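Local coordinates for PROTEIN (hypothetical protein EF0366) (Enterococcus faecalis, PDB 1VPY), which is of unknown function but belongs to the DUF72 family, folds as a TIM alpha/beta barrel and carries bound zinc ions in the crystal, at residues Leu16-Phe21 against Tyr36-His41; Leu44-Thr49 against Leu202-Gly207; Phe255-Gly260 against Ala264-Gln269; Lys65-Asn70 against Ser111-Ala116; Asp236-Val241 against Lys272-Ser277. One frame throughout, in Å; residues are numbered along the deposited sequence.

Interaction 1: Leu16-Phe21 against Tyr36-His41; sequences LGLTSF and YEYASH. With ZN (zinc ion), chain E.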
# COMPACT_ATOMS: atom_id res chain seq x y z
N LEU A 16 11.81 2.01 -3.25
CA LEU A 16 11.00 1.74 -4.44
C LEU A 16 10.73 0.25 -4.59
O LEU A 16 11.62 -0.58 -4.41
CB LEU A 16 11.69 2.28 -5.70
CG LEU A 16 12.20 3.72 -5.62
CD1 LEU A 16 12.81 4.13 -6.94
CD2 LEU A 16 11.08 4.67 -5.22
N GLY A 17 9.49 -0.08 -4.92
CA GLY A 17 9.09 -1.47 -5.05
C GLY A 17 7.97 -1.73 -6.03
O GLY A 17 7.37 -0.80 -6.56
N LEU A 18 7.69 -3.01 -6.25
CA LEU A 18 6.65 -3.45 -7.18
C LEU A 18 5.69 -4.41 -6.50
O LEU A 18 5.87 -4.78 -5.34
CB LEU A 18 7.26 -4.17 -8.39
CG LEU A 18 8.48 -3.61 -9.11
CD1 LEU A 18 9.00 -4.62 -10.10
CD2 LEU A 18 8.13 -2.31 -9.79
N THR A 19 4.67 -4.80 -7.24
CA THR A 19 3.77 -5.88 -6.86
C THR A 19 4.20 -7.17 -7.55
O THR A 19 4.17 -8.25 -6.95
CB THR A 19 2.34 -5.54 -7.29
OG1 THR A 19 1.96 -4.31 -6.68
CG2 THR A 19 1.38 -6.63 -6.87
N SER A 20 4.59 -7.04 -8.82
CA SER A 20 4.96 -8.18 -9.65
C SER A 20 6.44 -8.52 -9.58
O SER A 20 7.15 -8.47 -10.59
CB SER A 20 4.52 -7.96 -11.10
OG SER A 20 3.11 -7.86 -11.17
N PHE A 21 6.90 -8.87 -8.38
CA PHE A 21 8.11 -9.66 -8.24
C PHE A 21 7.88 -10.92 -9.07
O PHE A 21 8.81 -11.48 -9.64
CB PHE A 21 8.44 -9.98 -6.76
CG PHE A 21 7.55 -11.03 -6.14
CD1 PHE A 21 6.29 -10.70 -5.64
CD2 PHE A 21 7.97 -12.35 -6.05
CE1 PHE A 21 5.47 -11.67 -5.07
CE2 PHE A 21 7.16 -13.33 -5.49
CZ PHE A 21 5.91 -12.99 -5.00
N TYR A 36 13.55 -14.13 -3.82
CA TYR A 36 14.97 -14.13 -3.47
C TYR A 36 15.78 -13.25 -4.41
O TYR A 36 16.56 -12.41 -3.96
CB TYR A 36 15.51 -15.57 -3.44
CG TYR A 36 17.01 -15.68 -3.20
CD1 TYR A 36 17.53 -15.65 -1.91
CD2 TYR A 36 17.90 -15.85 -4.27
CE1 TYR A 36 18.90 -15.76 -1.68
CE2 TYR A 36 19.27 -15.96 -4.05
CZ TYR A 36 19.76 -15.92 -2.76
OH TYR A 36 21.11 -16.03 -2.54
N GLU A 37 15.59 -13.43 -5.72
CA GLU A 37 16.30 -12.64 -6.73
C GLU A 37 15.78 -11.20 -6.81
O GLU A 37 16.53 -10.28 -7.10
CB GLU A 37 16.23 -13.31 -8.10
CG GLU A 37 17.50 -13.15 -8.96
CD GLU A 37 17.57 -11.82 -9.72
OE1 GLU A 37 16.51 -11.26 -10.06
OE2 GLU A 37 18.70 -11.33 -9.97
N TYR A 38 14.49 -11.01 -6.54
CA TYR A 38 13.91 -9.68 -6.50
C TYR A 38 14.61 -8.83 -5.43
O TYR A 38 14.88 -7.64 -5.63
CB TYR A 38 12.41 -9.74 -6.25
CG TYR A 38 11.76 -8.39 -6.07
CD1 TYR A 38 11.84 -7.73 -4.84
CD2 TYR A 38 11.07 -7.78 -7.11
CE1 TYR A 38 11.27 -6.49 -4.67
CE2 TYR A 38 10.48 -6.53 -6.94
CZ TYR A 38 10.59 -5.89 -5.71
OH TYR A 38 10.02 -4.66 -5.50
N ALA A 39 14.90 -9.46 -4.29
CA ALA A 39 15.54 -8.80 -3.16
C ALA A 39 17.02 -8.51 -3.41
O ALA A 39 17.71 -8.00 -2.53
CB ALA A 39 15.37 -9.63 -1.90
N SER A 40 17.50 -8.86 -4.60
CA SER A 40 18.85 -8.49 -5.02
C SER A 40 18.91 -7.06 -5.55
O SER A 40 19.93 -6.39 -5.39
CB SER A 40 19.39 -9.45 -6.10
OG SER A 40 19.50 -10.77 -5.61
N HIS A 41 17.83 -6.61 -6.20
CA HIS A 41 17.81 -5.26 -6.79
C HIS A 41 16.97 -4.26 -6.00
O HIS A 41 17.28 -3.07 -6.01
CB HIS A 41 17.33 -5.25 -8.26
CG HIS A 41 17.22 -6.60 -8.89
ND1 HIS A 41 18.32 -7.33 -9.29
CD2 HIS A 41 16.13 -7.33 -9.23
CE1 HIS A 41 17.91 -8.47 -9.83
NE2 HIS A 41 16.59 -8.49 -9.81
ZN ZN E . 16.61 -9.69 -12.02
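Phe21 and Tyr38 bring their CA atoms to 6.1 Å, the nearest backbone approach between the end of strand 13-18 with its following turn and the helix 35-41. Tyr38 spans the rest of the gap. Its CG stands anti to the backbone N (chi1 175°), which sends the ring away from the helix toward the strand. There the phenol OH accepts a hydrogen bond from Leu18 N at 3.0 Å, with an N-H...O angle of 148°. The same OH is also hydrogen-bonded to Leu44 O, so one hydroxyl serves the main chains of two neighbouring barrel strands, and the ring is held by its polar end. Gly17 lies close by, with its CA 3.4 Å from Tyr38 OH. Leu18 CD1 sits at the ring edge, in plane, 4.0 Å from Tyr38 CE2. Phe21 contributes its CB, 3.4 Å from Tyr38 CD2, while its own ring leads away toward Val45 and Met47. On another side of the helix, Glu37 OE1 and His41 NE2 bind one zinc ion together, each at 2.5 Å. Their spacing of four residues, about one helical turn, puts both ligands on the same flank, and neither touches 16-21. The whole is a beta-alpha unit of a TIM barrel, in which an outer helix packs on its strand through a tyrosine, with a zinc site on the helix surface.

Interaction 2: Leu44-Thr49 against Leu202-Gly207; sequences LVEMDT and LFRFHG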
# COMPACT_ATOMS: atom_id res chain seq x y z
N LEU A 44 12.09 -2.99 -1.44
CA LEU A 44 10.70 -3.01 -1.06
C LEU A 44 9.89 -3.81 -2.05
O LEU A 44 10.13 -3.74 -3.25
CB LEU A 44 10.18 -1.58 -0.97
CG LEU A 44 8.74 -1.28 -0.55
CD1 LEU A 44 8.49 -1.66 0.91
CD2 LEU A 44 8.46 0.19 -0.77
N VAL A 45 8.94 -4.58 -1.54
CA VAL A 45 8.00 -5.29 -2.39
C VAL A 45 6.60 -5.17 -1.79
O VAL A 45 6.45 -5.06 -0.58
CB VAL A 45 8.39 -6.77 -2.57
CG1 VAL A 45 7.96 -7.60 -1.37
CG2 VAL A 45 7.79 -7.34 -3.85
N GLU A 46 5.59 -5.16 -2.65
CA GLU A 46 4.23 -5.35 -2.20
C GLU A 46 3.79 -6.74 -2.61
O GLU A 46 3.87 -7.10 -3.78
CB GLU A 46 3.28 -4.32 -2.76
CG GLU A 46 1.85 -4.52 -2.28
CD GLU A 46 0.87 -3.57 -2.93
OE1 GLU A 46 1.16 -2.36 -2.98
OE2 GLU A 46 -0.18 -4.03 -3.40
N MSE A 47 3.32 -7.51 -1.64
CA MSE A 47 2.81 -8.83 -1.91
C MSE A 47 1.31 -8.85 -1.72
O MSE A 47 0.80 -8.50 -0.65
CB MSE A 47 3.49 -9.85 -1.03
CG MSE A 47 4.97 -9.96 -1.33
SE MSE A 47 5.78 -11.49 -0.46
CE MSE A 47 4.91 -13.00 -1.46
N ASP A 48 0.61 -9.24 -2.79
CA ASP A 48 -0.84 -9.27 -2.82
C ASP A 48 -1.39 -10.66 -2.55
O ASP A 48 -2.59 -10.84 -2.37
CB ASP A 48 -1.32 -8.77 -4.18
CG ASP A 48 -1.11 -7.28 -4.35
OD1 ASP A 48 -0.66 -6.60 -3.40
OD2 ASP A 48 -1.38 -6.77 -5.45
N THR A 49 -0.50 -11.64 -2.49
CA THR A 49 -0.84 -13.06 -2.33
C THR A 49 -1.85 -13.36 -1.22
O THR A 49 -2.74 -14.19 -1.40
CB THR A 49 0.46 -13.90 -2.18
OG1 THR A 49 0.13 -15.25 -1.83
CG2 THR A 49 1.36 -13.32 -1.12
N LEU A 202 3.21 5.95 2.24
CA LEU A 202 3.18 5.03 1.13
C LEU A 202 2.49 5.66 -0.08
O LEU A 202 1.36 6.16 0.02
CB LEU A 202 2.50 3.70 1.52
CG LEU A 202 2.44 2.59 0.46
CD1 LEU A 202 3.83 2.08 0.09
CD2 LEU A 202 1.56 1.46 0.93
N PHE A 203 3.21 5.63 -1.20
CA PHE A 203 2.70 5.98 -2.52
C PHE A 203 2.35 4.70 -3.25
O PHE A 203 3.06 3.71 -3.12
CB PHE A 203 3.79 6.66 -3.34
CG PHE A 203 3.99 8.11 -3.01
CD1 PHE A 203 3.22 9.09 -3.64
CD2 PHE A 203 4.96 8.50 -2.10
CE1 PHE A 203 3.41 10.43 -3.35
CE2 PHE A 203 5.16 9.83 -1.80
CZ PHE A 203 4.38 10.80 -2.43
N ARG A 204 1.29 4.73 -4.04
CA ARG A 204 1.01 3.65 -4.97
C ARG A 204 0.58 4.23 -6.31
O ARG A 204 -0.39 5.00 -6.39
CB ARG A 204 -0.07 2.70 -4.44
CG ARG A 204 0.36 1.86 -3.23
CD ARG A 204 -0.74 0.89 -2.83
NE ARG A 204 -0.66 -0.36 -3.57
CZ ARG A 204 -1.71 -1.04 -4.02
NH1 ARG A 204 -2.95 -0.59 -3.85
NH2 ARG A 204 -1.52 -2.17 -4.67
N PHE A 205 1.33 3.88 -7.35
CA PHE A 205 1.05 4.37 -8.68
C PHE A 205 0.40 3.25 -9.48
O PHE A 205 1.01 2.20 -9.72
CB PHE A 205 2.32 4.86 -9.37
CG PHE A 205 3.12 5.85 -8.56
CD1 PHE A 205 2.48 6.87 -7.85
CD2 PHE A 205 4.50 5.77 -8.52
CE1 PHE A 205 3.22 7.79 -7.10
CE2 PHE A 205 5.25 6.68 -7.78
CZ PHE A 205 4.61 7.69 -7.07
N HIS A 206 -0.84 3.48 -9.87
CA HIS A 206 -1.64 2.49 -10.57
C HIS A 206 -1.64 2.68 -12.08
O HIS A 206 -2.20 1.87 -12.81
CB HIS A 206 -3.08 2.52 -10.05
CG HIS A 206 -3.22 2.15 -8.61
ND1 HIS A 206 -3.02 0.87 -8.15
CD2 HIS A 206 -3.53 2.90 -7.52
CE1 HIS A 206 -3.20 0.85 -6.84
NE2 HIS A 206 -3.51 2.07 -6.44
N GLY A 207 -1.02 3.77 -12.54
CA GLY A 207 -1.11 4.17 -13.94
C GLY A 207 -2.40 4.93 -14.21
O GLY A 207 -3.27 5.01 -13.34
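The carboxylate of Glu46 and the guanidinium of Arg204 meet with their planes 44° apart. His206 CE1 rests over one face of the guanidinium, 3.3 Å above its plane, and Arg204 NH1 in turn lies at the edge of the His206 ring. Arg204 NE donates to Glu46 OE1 at 2.8 Å, using the syn lone pair of that oxygen; the acceptor is tilted 31° out of the guanidinium plane. The second arm of the salt bridge joins Arg204 NH2 to Glu46 OE2 at 2.6 Å. Two nitrogens and two oxygens thus meet side by side, which limits how far either group can turn. Glu46 reaches out with CG anti to its backbone N, and Arg204 bends at chi3 (87°) to present NE and NH2 together. The two side chains fill a 10.0 Å separation between the CA atoms of Glu46 and Arg204, too wide for strand pairing. Glu150 extends the network, bridging to Arg204 NH1 and accepting from His206 NE2. Strands 44-47 and 201-205 are second and seventh in the eight-stranded barrel, and both side chains point across its interior, where Ile254 of strand 250-255 also packs on Glu46.

Interaction 3: Phe255-Gly260 against Ala264-Gln269; sequences FNNNSG and AENALQ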
# COMPACT_ATOMS: atom_id res chain seq x y z
N PHE A 255 5.08 0.79 -7.53
CA PHE A 255 4.56 0.84 -8.88
C PHE A 255 3.67 -0.38 -9.10
O PHE A 255 4.13 -1.52 -9.07
CB PHE A 255 5.70 0.88 -9.90
CG PHE A 255 6.41 2.21 -9.98
CD1 PHE A 255 7.44 2.51 -9.09
CD2 PHE A 255 6.04 3.15 -10.93
CE1 PHE A 255 8.09 3.76 -9.15
CE2 PHE A 255 6.69 4.38 -11.01
CZ PHE A 255 7.71 4.69 -10.12
N ASN A 256 2.37 -0.13 -9.29
CA ASN A 256 1.39 -1.19 -9.43
C ASN A 256 0.69 -1.10 -10.79
O ASN A 256 -0.35 -1.71 -11.03
CB ASN A 256 0.40 -1.11 -8.26
CG ASN A 256 -0.61 -2.24 -8.26
OD1 ASN A 256 -0.27 -3.40 -8.50
ND2 ASN A 256 -1.86 -1.91 -7.97
N ASN A 257 1.28 -0.32 -11.69
CA ASN A 257 0.75 -0.18 -13.04
C ASN A 257 1.07 -1.44 -13.82
O ASN A 257 2.03 -2.15 -13.50
CB ASN A 257 1.32 1.06 -13.73
CG ASN A 257 2.83 1.11 -13.72
OD1 ASN A 257 3.46 0.90 -12.68
ND2 ASN A 257 3.42 1.37 -14.87
N ASN A 258 0.29 -1.72 -14.85
CA ASN A 258 0.30 -3.05 -15.44
C ASN A 258 1.40 -3.41 -16.42
O ASN A 258 1.94 -2.57 -17.15
CB ASN A 258 -1.07 -3.47 -15.95
CG ASN A 258 -1.92 -4.06 -14.86
OD1 ASN A 258 -1.43 -4.43 -13.80
ND2 ASN A 258 -3.22 -4.16 -15.12
N SER A 259 1.64 -4.72 -16.44
CA SER A 259 2.88 -5.36 -16.83
C SER A 259 3.98 -5.02 -15.83
O SER A 259 4.35 -3.86 -15.64
CB SER A 259 3.30 -5.04 -18.27
OG SER A 259 4.38 -5.87 -18.63
N GLY A 260 4.47 -6.07 -15.16
CA GLY A 260 5.58 -5.96 -14.24
C GLY A 260 6.80 -5.35 -14.91
O GLY A 260 7.57 -4.64 -14.27
N ALA A 264 8.58 -2.21 -13.43
CA ALA A 264 10.02 -2.31 -13.18
C ALA A 264 10.85 -1.29 -13.97
O ALA A 264 11.88 -0.84 -13.50
CB ALA A 264 10.52 -3.72 -13.45
N GLU A 265 10.40 -0.95 -15.18
CA GLU A 265 11.07 0.05 -16.00
C GLU A 265 10.88 1.42 -15.34
O GLU A 265 11.86 2.13 -15.09
CB GLU A 265 10.54 0.04 -17.43
CG GLU A 265 11.29 0.94 -18.42
CD GLU A 265 12.57 0.31 -18.98
OE1 GLU A 265 12.84 -0.88 -18.69
OE2 GLU A 265 13.30 1.01 -19.72
N ASN A 266 9.63 1.76 -15.05
CA ASN A 266 9.31 3.01 -14.38
C ASN A 266 10.02 3.19 -13.03
O ASN A 266 10.52 4.28 -12.74
CB ASN A 266 7.79 3.16 -14.20
CG ASN A 266 7.06 3.34 -15.52
OD1 ASN A 266 5.84 3.18 -15.57
ND2 ASN A 266 7.78 3.69 -16.58
N ALA A 267 10.06 2.14 -12.21
CA ALA A 267 10.74 2.20 -10.92
C ALA A 267 12.25 2.41 -11.09
O ALA A 267 12.86 3.19 -10.36
CB ALA A 267 10.45 0.95 -10.10
N LEU A 268 12.84 1.74 -12.07
CA LEU A 268 14.26 1.93 -12.39
C LEU A 268 14.53 3.34 -12.93
O LEU A 268 15.63 3.86 -12.75
CB LEU A 268 14.75 0.86 -13.37
CG LEU A 268 15.31 -0.48 -12.84
CD1 LEU A 268 14.62 -1.06 -11.56
CD2 LEU A 268 15.32 -1.52 -13.97
N GLN A 269 13.53 3.95 -13.56
CA GLN A 269 13.63 5.35 -14.00
C GLN A 269 13.67 6.31 -12.81
O GLN A 269 14.59 7.13 -12.72
CB GLN A 269 12.48 5.73 -14.94
CG GLN A 269 12.70 5.33 -16.40
CD GLN A 269 11.42 5.39 -17.22
OE1 GLN A 269 10.92 4.36 -17.71
NE2 GLN A 269 10.88 6.60 -17.38
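Phe255 lays one face of its ring against the backbone of helix 260-273: Ala267 N is over the ring centre, 3.9 Å above the plane, and Asn266 C lies nearer the rim. Two side chains add to this. Ala267 CB is 3.5 Å from Phe255 CD1, and Asn266 CB is 3.6 Å from Phe255 CE2. Beside the ring, the amides of Asn257 and Asn266 are nearly coplanar, their planes 6° apart, and Asn257 ND2 gives Asn266 OD1 a weak hydrogen bond of 3.1 Å. The OD1 of Asn257 meanwhile lies at the edge of the Phe255 ring, in its plane. Farther along, Ala264 N donates to Gly260 O at 2.8 Å with an angle of 161°, an ordinary bond of the first helical turn that starts after Ser259, the N-cap residue.

The next shell fixes the amides more firmly than they fix each other. Asn257 ND2 also donates to Tyr227 O, and Asn266 OD1 accepts from Tyr229 N, so both reach the main chain of the loop ahead of helix 231-245. Phe205 meets Phe255 edge-to-face. One ring face thus lies on the main chain at Asn266-Ala267, whereas the two buried amides next to it answer main-chain donors and acceptors. Apolar packing joins strand to helix, and polar pairing ties both to the loop that carries Tyr227 and Tyr229.

Interaction 4: Lys65-Asn70 against Ser111-Ala116; sequences KAVPEN and SKKLFA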
# COMPACT_ATOMS: atom_id res chain seq x y z
N LYS A 65 12.90 -15.12 5.72
CA LYS A 65 14.27 -15.63 5.64
C LYS A 65 14.96 -15.36 4.29
O LYS A 65 16.19 -15.27 4.22
CB LYS A 65 14.30 -17.13 5.96
CG LYS A 65 13.87 -17.49 7.37
N ALA A 66 14.16 -15.21 3.23
CA ALA A 66 14.67 -15.14 1.85
C ALA A 66 15.18 -13.77 1.43
O ALA A 66 15.79 -13.63 0.36
CB ALA A 66 13.60 -15.61 0.89
N VAL A 67 14.93 -12.76 2.25
CA VAL A 67 15.29 -11.38 1.94
C VAL A 67 16.40 -10.84 2.88
O VAL A 67 16.57 -11.37 3.99
CB VAL A 67 14.04 -10.46 1.95
CG1 VAL A 67 13.02 -10.95 0.93
CG2 VAL A 67 13.42 -10.40 3.33
N PRO A 68 17.16 -9.80 2.45
CA PRO A 68 18.20 -9.19 3.29
C PRO A 68 17.67 -8.62 4.61
O PRO A 68 16.46 -8.42 4.78
CB PRO A 68 18.73 -8.05 2.41
CG PRO A 68 18.43 -8.47 1.03
CD PRO A 68 17.10 -9.15 1.12
N GLU A 69 18.59 -8.36 5.53
CA GLU A 69 18.27 -7.88 6.88
C GLU A 69 17.34 -6.65 6.93
O GLU A 69 16.56 -6.51 7.86
CB GLU A 69 19.55 -7.62 7.69
CG GLU A 69 20.52 -6.60 7.07
CD GLU A 69 21.88 -6.54 7.77
OE1 GLU A 69 22.37 -7.60 8.24
OE2 GLU A 69 22.45 -5.43 7.84
N ASN A 70 17.42 -5.78 5.94
CA ASN A 70 16.57 -4.59 5.94
C ASN A 70 15.83 -4.34 4.63
O ASN A 70 15.77 -3.22 4.11
CB ASN A 70 17.34 -3.35 6.43
CG ASN A 70 18.62 -3.12 5.68
OD1 ASN A 70 18.61 -3.00 4.45
ND2 ASN A 70 19.74 -3.06 6.40
N SER A 111 9.64 -9.88 12.82
CA SER A 111 10.90 -9.77 12.07
C SER A 111 11.39 -8.34 11.88
O SER A 111 12.57 -8.14 11.57
CB SER A 111 10.78 -10.44 10.71
OG SER A 111 10.01 -9.64 9.83
N LYS A 112 10.50 -7.37 12.04
CA LYS A 112 10.80 -5.95 11.79
C LYS A 112 11.01 -5.63 10.30
O LYS A 112 11.51 -4.55 9.95
CB LYS A 112 12.00 -5.48 12.64
N LYS A 113 10.62 -6.56 9.42
CA LYS A 113 10.71 -6.35 7.97
C LYS A 113 9.37 -5.89 7.39
O LYS A 113 9.21 -5.79 6.17
CB LYS A 113 11.19 -7.62 7.26
CG LYS A 113 12.52 -8.14 7.79
CD LYS A 113 13.14 -9.14 6.84
CE LYS A 113 14.51 -9.57 7.35
NZ LYS A 113 15.04 -10.72 6.58
N LEU A 114 8.42 -5.60 8.26
CA LEU A 114 7.12 -5.11 7.81
C LEU A 114 7.19 -3.60 7.59
O LEU A 114 7.47 -2.85 8.52
CB LEU A 114 6.03 -5.45 8.82
CG LEU A 114 4.64 -4.84 8.66
CD1 LEU A 114 3.92 -5.38 7.43
CD2 LEU A 114 3.82 -5.10 9.91
N PHE A 115 6.96 -3.17 6.36
CA PHE A 115 6.78 -1.75 6.10
C PHE A 115 5.37 -1.32 6.57
O PHE A 115 5.24 -0.41 7.39
CB PHE A 115 7.04 -1.42 4.64
CG PHE A 115 7.05 0.05 4.35
CD1 PHE A 115 8.18 0.81 4.61
CD2 PHE A 115 5.93 0.68 3.83
CE1 PHE A 115 8.19 2.18 4.35
CE2 PHE A 115 5.93 2.05 3.56
CZ PHE A 115 7.08 2.79 3.83
N ALA A 116 4.34 -2.00 6.08
CA ALA A 116 2.97 -1.74 6.52
C ALA A 116 2.02 -2.82 6.02
O ALA A 116 2.31 -3.47 5.01
CB ALA A 116 2.51 -0.37 6.05
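Val67 is the first residue of 65-70 to touch Lys113, and it does so twice. Its CG2 lies 3.7 Å from Lys113 CD, the two side chains running past each other in opposite directions, and its carbonyl oxygen accepts a hydrogen bond from Lys113 NZ at 3.1 Å. The ammonium approaches from above the carbonyl plane, 53° out of it, and so does not use a lone pair. Pro68 meets the lysine through its carbonyl: Pro68 O receives a weak bond of 3.2 Å from Lys113 NZ and lies 3.4 Å from Lys113 CE. Glu69 likewise places its carbonyl oxygen beside the chain, Glu69 O being 3.7 Å from Lys113 CE.

Lys113 can reach this row of oxygens because its chain is extended beyond CG, every later torsion being near 180°. Val64 O, just ahead of the segment, also accepts from NZ and is its strongest partner. The ammonium group therefore has three main-chain carbonyls as partners, the one at Pro68 weak, near the end of helix 57-65, where a positive charge would probably be favoured. At its base, Lys113 N donates to Ser111 OG at 3.2 Å, closing an ST turn after helix 106-109. Lys113 thus links the turn entering strand 114-120 to the one entering strand 72-76, its neighbour in the barrel; Phe73 of that strand packs on both Val67 and Lys113, and Ala39 of helix 35-41 touches Val67 and Pro68.

Interaction 5: Asp236-Val241 against Lys272-Ser277; sequences DLSEAV and KVLNLS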
# COMPACT_ATOMS: atom_id res chain seq x y z
N ASP A 236 7.19 14.32 -12.63
CA ASP A 236 6.17 14.92 -11.77
C ASP A 236 6.07 14.13 -10.47
O ASP A 236 6.16 14.71 -9.39
CB ASP A 236 4.80 14.95 -12.45
CG ASP A 236 4.75 15.89 -13.66
OD1 ASP A 236 5.34 16.99 -13.61
OD2 ASP A 236 4.09 15.53 -14.66
N LEU A 237 5.94 12.81 -10.60
CA LEU A 237 5.77 11.92 -9.44
C LEU A 237 7.00 11.89 -8.54
O LEU A 237 6.88 11.66 -7.34
CB LEU A 237 5.43 10.50 -9.89
CG LEU A 237 4.16 10.28 -10.70
CD1 LEU A 237 4.20 8.93 -11.39
CD2 LEU A 237 2.91 10.43 -9.85
N SER A 238 8.18 12.10 -9.12
CA SER A 238 9.40 12.17 -8.33
C SER A 238 9.44 13.43 -7.46
O SER A 238 9.86 13.36 -6.30
CB SER A 238 10.62 12.10 -9.24
OG SER A 238 10.67 10.84 -9.88
N GLU A 239 9.02 14.58 -8.01
CA GLU A 239 8.92 15.83 -7.26
C GLU A 239 8.10 15.63 -6.00
O GLU A 239 8.50 16.06 -4.92
CB GLU A 239 8.27 16.95 -8.09
CG GLU A 239 9.20 17.82 -8.92
CD GLU A 239 8.50 19.08 -9.43
OE1 GLU A 239 8.40 20.05 -8.64
OE2 GLU A 239 8.06 19.12 -10.61
N ALA A 240 6.95 14.96 -6.14
CA ALA A 240 6.02 14.72 -5.04
C ALA A 240 6.59 13.75 -4.01
O ALA A 240 6.42 13.96 -2.80
CB ALA A 240 4.69 14.24 -5.57
N VAL A 241 7.26 12.71 -4.49
CA VAL A 241 7.93 11.74 -3.62
C VAL A 241 9.00 12.43 -2.76
O VAL A 241 9.05 12.20 -1.54
CB VAL A 241 8.51 10.54 -4.44
CG1 VAL A 241 9.68 9.86 -3.72
CG2 VAL A 241 7.42 9.54 -4.74
N LYS A 272 16.80 6.41 -10.86
CA LYS A 272 17.82 7.23 -11.51
C LYS A 272 17.55 8.72 -11.27
O LYS A 272 18.48 9.47 -10.94
CB LYS A 272 17.93 6.92 -13.01
N VAL A 273 16.29 9.12 -11.39
CA VAL A 273 15.86 10.52 -11.20
C VAL A 273 16.13 11.03 -9.78
O VAL A 273 16.50 12.20 -9.60
CB VAL A 273 14.36 10.72 -11.61
CG1 VAL A 273 13.86 12.11 -11.25
CG2 VAL A 273 14.19 10.49 -13.10
N LEU A 274 15.98 10.17 -8.78
CA LEU A 274 16.32 10.51 -7.40
C LEU A 274 17.71 10.00 -7.00
O LEU A 274 18.01 9.90 -5.81
CB LEU A 274 15.28 9.93 -6.44
CG LEU A 274 13.77 9.95 -6.74
CD1 LEU A 274 13.05 9.15 -5.71
CD2 LEU A 274 13.20 11.36 -6.77
N ASN A 275 18.57 9.71 -7.99
CA ASN A 275 19.80 8.88 -7.82
C ASN A 275 19.90 8.09 -6.50
O ASN A 275 20.69 8.43 -5.62
CB ASN A 275 21.12 9.63 -8.16
CG ASN A 275 20.95 11.14 -8.31
OD1 ASN A 275 20.40 11.82 -7.45
ND2 ASN A 275 21.45 11.67 -9.42
N LEU A 276 19.09 7.03 -6.40
CA LEU A 276 18.94 6.23 -5.17
C LEU A 276 19.89 5.02 -5.06
O LEU A 276 19.95 4.18 -5.96
CB LEU A 276 17.48 5.80 -4.98
CG LEU A 276 16.54 6.83 -4.35
CD1 LEU A 276 15.12 6.30 -4.31
CD2 LEU A 276 17.01 7.25 -2.93
N SER A 277 20.60 4.96 -3.93
CA SER A 277 21.66 3.96 -3.62
C SER A 277 22.27 3.27 -4.84
O SER A 277 23.17 3.81 -5.48
CB SER A 277 21.18 2.93 -2.59
OG SER A 277 20.65 1.77 -3.22
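Ser238 and Leu274 form the close part of this contact: Ser238 CB is 3.6 Å from Leu274 CD2, and the CA atoms of the same two residues are 7.2 Å apart, the nearest backbone approach of the segments. Leu274 divides its branches between two positions one turn apart on helix 231-245. CD2 leans on Ser238, also coming within 3.9 Å of Ser238 O, whereas CD1 reaches Val241 CG1 at 4.0 Å, the Val241 and Leu274 side chains crossing at about a right angle. Beneath this inner side Val241 continues onto the barrel wall, touching Phe203 and Phe205 of strand 201-205 and Ile14 of strand 13-18.

The outer side is thinner. Val273, an exposed residue in the last turn of helix 260-273, presents CG1 to Ser238 OG at 3.7 Å and to Ser238 CB at 3.8 Å; a chi1 of 172°, setting CG1 anti to the backbone N, makes it the branch that meets the serine. Past Leu274, the first residue to leave the helix, the chain turns away from 236-241, and Leu276 packs instead on Ile14 and Leu16.

No hydrogen bond or salt bridge crosses between the segments. The one polar side-chain atom in the contact, Ser238 OG, bonds back to Ile234 O in its own helix, and its neighbours across the gap are methyl groups. The chemistry is thus that of a small dispersive and hydrophobic seam, joining the end of helix 260-273 to helix 231-245 without a hydrogen bond between the segments.

Interaction 2 is the core contact, its centre about 5 Å from the centre of the chain, and it is held by charge inside the barrel. Interactions 1 and 3 are also buried, but their centres lie about 15 Å out, where helices meet strands and aromatic rings combine with one or two hydrogen bonds. Interactions 4 and 5 are only partly buried: one is a lysine among main-chain oxygens, the other mostly apolar, with no hydrogen bond across it. Helix 260-273 serves both 3 and 5, while neighbouring strands 13-18 and 44-47 bring 1 and 2 together through the backbone pair Leu18 O and Glu46 N. Interaction 3 joins 2 through Phe205 O and Asn256 N, but makes no touch with 4.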